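Local atomic coordinates of carbohydrate esterase family 2 (CE2) (PDB entry 4XVH), a protein that probably removes acetyl groups from xylan and related plant polysaccharides, as a fungal carbohydrate esterase with an SGNH-type hydrolase domain and a beta-sandwich carbohydrate-binding domain. Residues A[256-260]-A[294-298]; A[228-232]-A[273-277]. The contacts are given in a common frame with arbitrary orientation. Residue numbers count along the deposited sequence, not the author numbering.

Interaction 1: residues A[256-260]-A[294-298]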
loop_
_atom_site.group_PDB
_atom_site.type_symbol
_atom_site.label_atom_id
_atom_site.label_comp_id
_atom_site.label_asym_id
_atom_site.label_seq_id
_atom_site.Cartn_x
_atom_site.Cartn_y
_atom_site.Cartn_z
ATOM N N SER A 256 3.966 7.282 -13.225
ATOM C CA SER A 256 2.558 6.909 -13.085
ATOM C C SER A 256 1.959 6.243 -14.317
ATOM O O SER A 256 2.002 6.811 -15.409
ATOM C CB SER A 256 1.738 8.157 -12.780
ATOM O OG SER A 256 0.373 7.827 -12.829
ATOM N N PRO A 257 1.344 5.068 -14.132
ATOM C CA PRO A 257 0.602 4.403 -15.211
ATOM C C PRO A 257 -0.662 5.180 -15.618
ATOM O O PRO A 257 -1.231 4.894 -16.672
ATOM C CB PRO A 257 0.225 3.047 -14.592
ATOM C CG PRO A 257 0.028 3.377 -13.118
ATOM C CD PRO A 257 1.189 4.351 -12.846
ATOM N N MET A 258 -1.087 6.147 -14.795
ATOM C CA MET A 258 -2.266 6.952 -15.113
ATOM C C MET A 258 -1.940 8.278 -15.791
ATOM O O MET A 258 -2.851 8.928 -16.299
ATOM C CB MET A 258 -3.092 7.222 -13.845
ATOM C CG MET A 258 -3.691 5.953 -13.258
ATOM S SD MET A 258 -4.627 6.114 -11.703
ATOM C CE MET A 258 -6.085 7.022 -12.296
ATOM N N LEU A 259 -0.677 8.705 -15.795
ATOM C CA LEU A 259 -0.339 9.934 -16.526
ATOM C C LEU A 259 0.057 9.586 -17.951
ATOM O O LEU A 259 0.615 8.508 -18.197
ATOM C CB LEU A 259 0.791 10.699 -15.839
ATOM C CG LEU A 259 0.453 11.201 -14.433
ATOM C CD1 LEU A 259 1.636 11.969 -13.853
ATOM C CD2 LEU A 259 -0.796 12.077 -14.479
ATOM N N SER A 260 -0.235 10.488 -18.887
ATOM C CA SER A 260 0.147 10.294 -20.282
ATOM C C SER A 260 0.751 11.577 -20.820
ATOM O O SER A 260 0.780 12.594 -20.109
ATOM C CB SER A 260 -1.057 9.885 -21.132
ATOM O OG SER A 260 -1.900 10.990 -21.318
ATOM N N TRP A 294 6.812 2.771 -15.253
ATOM C CA TRP A 294 5.516 2.131 -15.358
ATOM C C TRP A 294 4.819 2.745 -16.575
ATOM O O TRP A 294 4.302 3.864 -16.527
ATOM C CB TRP A 294 4.687 2.314 -14.070
ATOM C CG TRP A 294 3.503 1.385 -13.960
ATOM C CD1 TRP A 294 2.943 0.638 -14.962
ATOM C CD2 TRP A 294 2.751 1.085 -12.763
ATOM N NE1 TRP A 294 1.883 -0.115 -14.459
ATOM C CE2 TRP A 294 1.747 0.144 -13.117
ATOM C CE3 TRP A 294 2.838 1.520 -11.427
ATOM C CZ2 TRP A 294 0.825 -0.376 -12.181
ATOM C CZ3 TRP A 294 1.924 1.007 -10.493
ATOM C CH2 TRP A 294 0.929 0.065 -10.886
ATOM N N PRO A 295 4.861 2.028 -17.701
ATOM C CA PRO A 295 4.289 2.561 -18.941
ATOM C C PRO A 295 2.810 2.906 -18.744
ATOM O O PRO A 295 2.092 2.205 -18.022
ATOM C CB PRO A 295 4.469 1.423 -19.940
ATOM C CG PRO A 295 5.556 0.580 -19.391
ATOM C CD PRO A 295 5.502 0.714 -17.885
ATOM N N THR A 296 2.387 4.016 -19.336
ATOM C CA THR A 296 0.981 4.417 -19.334
ATOM C C THR A 296 0.132 3.210 -19.676
ATOM O O THR A 296 0.415 2.504 -20.621
ATOM C CB THR A 296 0.720 5.549 -20.352
ATOM O OG1 THR A 296 1.548 6.680 -20.025
ATOM C CG2 THR A 296 -0.759 5.973 -20.331
ATOM N N GLN A 297 -0.904 2.962 -18.889
ATOM C CA GLN A 297 -1.711 1.752 -19.037
ATOM C C GLN A 297 -2.551 1.783 -20.320
ATOM O O GLN A 297 -2.699 2.839 -20.949
ATOM C CB GLN A 297 -2.614 1.611 -17.802
ATOM C CG GLN A 297 -3.554 2.814 -17.610
ATOM C CD GLN A 297 -4.430 2.683 -16.347
ATOM O OE1 GLN A 297 -4.510 1.604 -15.733
ATOM N NE2 GLN A 297 -5.069 3.783 -15.955
ATOM N N GLY A 298 -3.131 0.642 -20.684
ATOM C CA GLY A 298 -4.056 0.583 -21.812
ATOM C C GLY A 298 -5.498 0.929 -21.464
ATOM O O GLY A 298 -5.796 1.475 -20.383
#
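Trp294 opens the second segment with its indole laid against Pro257. The proline ring covers one face of it: Pro257 CB sits 3.5 Å from the centroid of the five-membered ring and almost exactly on its normal, a CH-pi contact, while Pro257 CD comes to 3.6 Å from Trp294 CE3, on the same face at the border of the six-membered ring. Tyr144 and helix 309-327 also meet this tryptophan. Pro295 turns its ring away and contributes its carbonyl, with Pro295 O 3.9 Å from Pro257 CA. Both segments are loops that follow neighbouring parallel strands, 250-254 and 289-292, at one edge of the five-stranded sheet of the SGNH-hydrolase domain, so the contact ties together two loops where the chain leaves the sheet. Thr296 CA and Pro257 CA, 4.1 Å apart, are the nearest CA pair of the two segments. The threonine hydroxyl donates to the first loop, Thr296 OG1 to Leu259 O at 2.7 Å, and Thr296 CA makes a CH...O contact with Pro257 O at 3.5 Å. The same Pro257 O accepts a nearly straight hydrogen bond from Gln297 N, 3.0 Å. That carbonyl belongs to a type I turn, Ser256 to Leu259, which is also held from within by an ST turn: Ser256 OG accepts from Met258 N at 3.0 Å and is bonded to Thr214 as well. Gln297 then runs its side chain beside Met258, NE2 3.7 Å from Met258 CG, and hands that amide to the carbonyl of Tyr305. Met258 itself touches His306, a residue of the pocket occupied by the bound polyether, and its side chain lies about 6 Å from that ligand.

Interaction 2: residues A[228-232]-A[273-277]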
loop_
_atom_site.group_PDB
_atom_site.type_symbol
_atom_site.label_atom_id
_atom_site.label_comp_id
_atom_site.label_asym_id
_atom_site.label_seq_id
_atom_site.Cartn_x
_atom_site.Cartn_y
_atom_site.Cartn_z
ATOM N N VAL A 228 7.479 21.962 -11.341
ATOM C CA VAL A 228 8.279 20.755 -11.530
ATOM C C VAL A 228 9.504 20.717 -10.633
ATOM O O VAL A 228 9.853 19.657 -10.073
ATOM C CB VAL A 228 8.714 20.596 -12.988
ATOM C CG1 VAL A 228 9.615 19.373 -13.153
ATOM C CG2 VAL A 228 7.481 20.443 -13.871
ATOM N N ALA A 229 10.137 21.877 -10.481
ATOM C CA ALA A 229 11.328 21.995 -9.672
ATOM C C ALA A 229 10.989 21.660 -8.236
ATOM O O ALA A 229 11.741 20.950 -7.566
ATOM C CB ALA A 229 11.922 23.401 -9.780
ATOM N N ALA A 230 9.847 22.157 -7.766
ATOM C CA ALA A 230 9.399 21.864 -6.404
ATOM C C ALA A 230 9.074 20.381 -6.249
ATOM O O ALA A 230 9.386 19.771 -5.221
ATOM C CB ALA A 230 8.200 22.712 -6.042
ATOM N N TYR A 231 8.465 19.782 -7.269
ATOM C CA TYR A 231 8.151 18.339 -7.202
ATOM C C TYR A 231 9.453 17.523 -7.072
ATOM O O TYR A 231 9.599 16.653 -6.198
ATOM C CB TYR A 231 7.358 17.928 -8.440
ATOM C CG TYR A 231 7.094 16.439 -8.603
ATOM C CD1 TYR A 231 6.180 15.773 -7.788
ATOM C CD2 TYR A 231 7.733 15.722 -9.605
ATOM C CE1 TYR A 231 5.944 14.415 -7.948
ATOM C CE2 TYR A 231 7.516 14.368 -9.775
ATOM C CZ TYR A 231 6.622 13.711 -8.966
ATOM O OH TYR A 231 6.416 12.360 -9.173
ATOM N N THR A 232 10.414 17.852 -7.925
ATOM C CA THR A 232 11.734 17.232 -7.891
ATOM C C THR A 232 12.423 17.426 -6.535
ATOM O O THR A 232 12.923 16.469 -5.934
ATOM C CB THR A 232 12.628 17.829 -8.988
ATOM O OG1 THR A 232 11.963 17.750 -10.253
ATOM C CG2 THR A 232 13.971 17.095 -9.055
ATOM N N THR A 273 7.244 14.630 -18.563
ATOM C CA THR A 273 7.642 15.641 -17.576
ATOM C C THR A 273 7.888 14.994 -16.189
ATOM O O THR A 273 8.908 15.273 -15.539
ATOM C CB THR A 273 6.588 16.752 -17.456
ATOM O OG1 THR A 273 6.436 17.397 -18.729
ATOM C CG2 THR A 273 7.019 17.805 -16.439
ATOM N N GLN A 274 6.963 14.134 -15.745
ATOM C CA GLN A 274 7.135 13.433 -14.462
ATOM C C GLN A 274 8.337 12.510 -14.496
ATOM O O GLN A 274 9.079 12.404 -13.519
ATOM C CB GLN A 274 5.913 12.593 -14.087
ATOM C CG GLN A 274 6.020 12.005 -12.660
ATOM C CD GLN A 274 5.154 10.783 -12.444
ATOM O OE1 GLN A 274 4.782 10.088 -13.401
ATOM N NE2 GLN A 274 4.814 10.512 -11.169
ATOM N N THR A 275 8.511 11.836 -15.627
ATOM C CA THR A 275 9.578 10.862 -15.752
ATOM C C THR A 275 10.924 11.534 -15.622
ATOM O O THR A 275 11.780 11.085 -14.857
ATOM C CB THR A 275 9.478 10.115 -17.077
ATOM O OG1 THR A 275 8.259 9.365 -17.068
ATOM C CG2 THR A 275 10.670 9.178 -17.260
ATOM N N ASN A 276 11.092 12.650 -16.324
ATOM C CA ASN A 276 12.357 13.379 -16.254
ATOM C C ASN A 276 12.621 13.948 -14.864
ATOM O O ASN A 276 13.764 13.944 -14.385
ATOM C CB ASN A 276 12.373 14.507 -17.300
ATOM C CG ASN A 276 12.498 13.973 -18.726
ATOM O OD1 ASN A 276 13.010 12.875 -18.931
ATOM N ND2 ASN A 276 12.059 14.766 -19.713
ATOM N N ALA A 277 11.569 14.458 -14.222
ATOM C CA ALA A 277 11.699 14.976 -12.861
ATOM C C ALA A 277 12.171 13.883 -11.890
ATOM O O ALA A 277 13.047 14.115 -11.052
ATOM C CB ALA A 277 10.398 15.565 -12.390
#
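Apolar contact centres on Ala277, whose small methyl points at the other helix and meets two side chains: Val228 CG1 at 4.0 Å from Ala277 CB, and Tyr231 CD2 at 3.9 Å, meeting the methyl at the ring edge. The hydroxyl oxygen of Thr232, OG1, lies in van der Waals contact with Ala277 CB at 3.4 Å. One turn back, Val228 CG2 touches Thr273 CG2 at 3.7 Å. The polar link is a single hydrogen bond from Gln274 NE2 to Tyr231 OH, 3.2 Å and close to linear; the phenol is also bonded to the carbonyl of Leu212, and Gln274 OE1 to Ser256 N. Within the first helix, Thr232 OG1 donates to Val228 O at 2.8 Å, which satisfies the hydroxyl while it rests on Ala277. The segment axes cross at -45° with a closest approach of 10.1 Å. These are the N-terminal parts of helices 228-243 and 270-285, which precede the adjacent parallel strands 250-254 and 289-292, and helix 214-217 packs on Thr273 and Gln274.

In the fold
Both interactions belong to the SGNH-hydrolase domain and concern the same two successive helix-strand-loop units: interaction 1 joins the loops after strands 250-254 and 289-292, interaction 2 the helices that lead into those strands. Interaction 2 is the more buried and largely a matter of close side-chain packing between helices; interaction 1 is partly exposed and depends on backbone carbonyls bonded across irregular loops, with one proline-tryptophan CH-pi contact. Their centres are 16 Å apart, yet they meet through Gln274, whose OE1 lies 2.9 Å from Ser256 N, a probable hydrogen bond, and 3.7 Å from Leu259 CD1. Interaction 1 is the one nearer the occupied ligand pocket.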